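Local coordinates for peroxiredoxin 6 (Arenicola marina, PDB 2V2G), which probably reduces hydrogen peroxide and organic hydroperoxides to water and alcohols, as a thiol-specific peroxidase of the peroxiredoxin family, at residues Glu117-Ser120 with Thr121-Leu125. The protein carries 1 engineered substitution. Residues are numbered along the deposited sequence; the frame is centred on the assembly and turned at random.
Sequences ERTS and TGMPL. With BEZ (benzoic acid), chain E.
Thr119 grips the backbone of Met123 twice, with its own N-H and with its side-chain hydroxyl. Thr119 N gives a hydrogen bond to Met123 O (3.0 Å, 162° at the hydrogen), the acceptor being met in its carbonyl plane. From CB, which lies 3.7 Å from Thr121 OG1, the Thr119 side chain forks. A chi1 of 68° tucks OG1 between backbone N and carbonyl carbon, where it meets both Met123 N and Thr121 OG1. Thr119 OG1 accepts from Met123 N at 2.9 Å and shares a second hydrogen bond with Thr121 OG1 at 2.7 Å, so one hydroxyl ties two later residues of the turn to Thr119. The other branch, Thr119 CG2, takes the greasy side and meets Leu125 CD2 at 4.0 Å, the two side chains crossing at about a right angle. Leu125 CD1 reaches back along the backbone of Arg118. A water joins the two arms, donating to Glu117 O and accepting from Leu125 N. The Glu117 side chain, bent at chi2, leaves the hairpin and sets Glu117 CD 3.2 Å from C4 of the bound benzoic acid, in the pocket it lines; the ligand is also hydrogen-bonded to Arg128, Thr42, Val44 and the engineered Ser45, at the position predicted to hold the catalytic cysteine. At the tip, Gly122 N donates to Thr119 O (2.9 Å), closing a type I turn with a G1 bulge at Gly122, a 3:5 beta hairpin running into strand 124-133 of the thioredoxin-fold sheet.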
ATOM      1  N   GLU A 117     -12.820  12.685  -5.869  1.00 26.11           N
ATOM      2  CA  GLU A 117     -14.204  12.486  -5.409  1.00 26.53           C
ATOM      3  C   GLU A 117     -14.492  13.535  -4.352  1.00 25.94           C
ATOM      4  O   GLU A 117     -13.841  13.556  -3.306  1.00 26.27           O
ATOM      5  CB  GLU A 117     -14.462  11.095  -4.829  1.00 26.38           C
ATOM      6  CG  GLU A 117     -14.425  10.011  -5.860  1.00 31.67           C
ATOM      7  CD  GLU A 117     -15.386  10.263  -7.008  1.00 33.78           C
ATOM      8  OE1 GLU A 117     -16.571  10.608  -6.715  1.00 33.77           O
ATOM      9  OE2 GLU A 117     -14.986  10.110  -8.202  1.00 33.83           O
ATOM     10  N   ARG A 118     -15.506  14.336  -4.637  1.00 27.09           N
ATOM     11  CA  ARG A 118     -16.024  15.346  -3.745  1.00 28.45           C
ATOM     12  C   ARG A 118     -17.549  15.210  -3.759  1.00 28.81           C
ATOM     13  O   ARG A 118     -18.135  14.645  -4.704  1.00 28.66           O
ATOM     14  CB  ARG A 118     -15.602  16.755  -4.209  1.00 28.54           C
ATOM     15  CG  ARG A 118     -14.111  17.035  -4.001  1.00 31.34           C
ATOM     16  CD  ARG A 118     -13.652  18.353  -4.683  1.00 33.67           C
ATOM     17  NE  ARG A 118     -13.589  18.161  -6.148  1.00 39.92           N
ATOM     18  CZ  ARG A 118     -12.584  17.549  -6.807  1.00 39.18           C
ATOM     19  NH1 ARG A 118     -11.502  17.084  -6.184  1.00 39.42           N
ATOM     20  NH2 ARG A 118     -12.655  17.387  -8.113  1.00 40.37           N
ATOM     21  N   THR A 119     -18.206  15.734  -2.732  1.00 28.67           N
ATOM     22  CA  THR A 119     -19.663  15.780  -2.740  1.00 29.43           C
ATOM     23  C   THR A 119     -20.115  16.750  -3.824  1.00 30.21           C
ATOM     24  O   THR A 119     -19.339  17.611  -4.275  1.00 29.47           O
ATOM     25  CB  THR A 119     -20.255  16.243  -1.388  1.00 29.39           C
ATOM     26  OG1 THR A 119     -19.929  17.620  -1.176  1.00 27.08           O
ATOM     27  CG2 THR A 119     -19.735  15.362  -0.246  1.00 29.67           C
ATOM     28  N   SER A 120     -21.394  16.636  -4.191  1.00 30.87           N
ATOM     29  CA  SER A 120     -22.029  17.531  -5.155  1.00 31.72           C
ATOM     30  C   SER A 120     -21.962  18.981  -4.690  1.00 31.73           C
ATOM     31  O   SER A 120     -22.039  19.926  -5.483  1.00 32.90           O
ATOM     32  CB  SER A 120     -23.488  17.126  -5.347  1.00 32.08           C
ATOM     33  OG  SER A 120     -24.244  17.431  -4.194  1.00 33.88           O
ATOM     34  N   THR A 121     -21.846  19.157  -3.380  1.00 31.63           N
ATOM     35  CA  THR A 121     -21.754  20.466  -2.752  1.00 31.69           C
ATOM     36  C   THR A 121     -20.292  20.975  -2.561  1.00 31.77           C
ATOM     37  O   THR A 121     -20.053  22.057  -1.994  1.00 32.46           O
ATOM     38  CB  THR A 121     -22.491  20.381  -1.396  1.00 31.75           C
ATOM     39  OG1 THR A 121     -21.826  19.449  -0.545  1.00 31.58           O
ATOM     40  CG2 THR A 121     -23.957  19.900  -1.603  1.00 31.19           C
ATOM     41  N   GLY A 122     -19.324  20.192  -3.023  1.00 31.54           N
ATOM     42  CA  GLY A 122     -17.911  20.588  -3.039  1.00 30.86           C
ATOM     43  C   GLY A 122     -17.120  20.192  -1.803  1.00 30.41           C
ATOM     44  O   GLY A 122     -16.018  20.681  -1.605  1.00 30.74           O
ATOM     45  N   MET A 123     -17.664  19.340  -0.950  1.00 29.08           N
ATOM     46  CA  MET A 123     -16.919  18.995   0.270  1.00 28.23           C
ATOM     47  C   MET A 123     -15.911  17.863  -0.081  1.00 26.34           C
ATOM     48  O   MET A 123     -16.247  16.914  -0.819  1.00 24.77           O
ATOM     49  CB  MET A 123     -17.876  18.538   1.390  1.00 29.49           C
ATOM     50  CG  MET A 123     -18.793  19.615   1.981  1.00 31.95           C
ATOM     51  SD  MET A 123     -17.794  20.691   2.980  1.00 35.94           S
ATOM     52  CE  MET A 123     -17.602  19.704   4.471  1.00 35.08           C
ATOM     53  N   PRO A 124     -14.686  17.946   0.449  1.00 25.66           N
ATOM     54  CA  PRO A 124     -13.749  16.826   0.307  1.00 24.96           C
ATOM     55  C   PRO A 124     -14.266  15.487   0.860  1.00 24.10           C
ATOM     56  O   PRO A 124     -15.116  15.480   1.757  1.00 23.19           O
ATOM     57  CB  PRO A 124     -12.517  17.259   1.114  1.00 25.11           C
ATOM     58  CG  PRO A 124     -12.597  18.705   1.213  1.00 26.97           C
ATOM     59  CD  PRO A 124     -14.058  19.064   1.166  1.00 26.81           C
ATOM     60  N   LEU A 125     -13.686  14.409   0.403  1.00 22.92           N
ATOM     61  CA  LEU A 125     -14.020  13.085   0.878  1.00 22.72           C
ATOM     62  C   LEU A 125     -12.711  12.318   1.006  1.00 23.12           C
ATOM     63  O   LEU A 125     -11.682  12.697   0.411  1.00 23.34           O
ATOM     64  CB  LEU A 125     -14.921  12.352  -0.098  1.00 22.44           C
ATOM     65  CG  LEU A 125     -16.346  12.872  -0.273  1.00 23.21           C
ATOM     66  CD1 LEU A 125     -16.944  12.215  -1.552  1.00 25.62           C
ATOM     67  CD2 LEU A 125     -17.164  12.590   1.060  1.00 24.53           C
TER
HETATM   68  C   BEZ E1222     -17.376   3.412  -5.165  1.00 26.04           C
HETATM   69  O1  BEZ E1222     -17.793   2.755  -6.223  1.00 25.23           O
HETATM   70  O2  BEZ E1222     -17.259   3.005  -3.932  1.00 19.05           O
HETATM   71  C1  BEZ E1222     -17.062   4.816  -5.532  1.00 27.89           C
HETATM   72  C2  BEZ E1222     -17.084   5.799  -4.560  1.00 28.83           C
HETATM   73  C3  BEZ E1222     -16.808   7.090  -4.917  1.00 29.04           C
HETATM   74  C4  BEZ E1222     -16.572   7.402  -6.257  1.00 29.46           C
HETATM   75  C5  BEZ E1222     -16.520   6.413  -7.249  1.00 31.69           C
HETATM   76  C6  BEZ E1222     -16.784   5.098  -6.882  1.00 29.12           C
HETATM   77  O   HOH W   1     -11.963  14.992  -2.038  1.00 17.76           O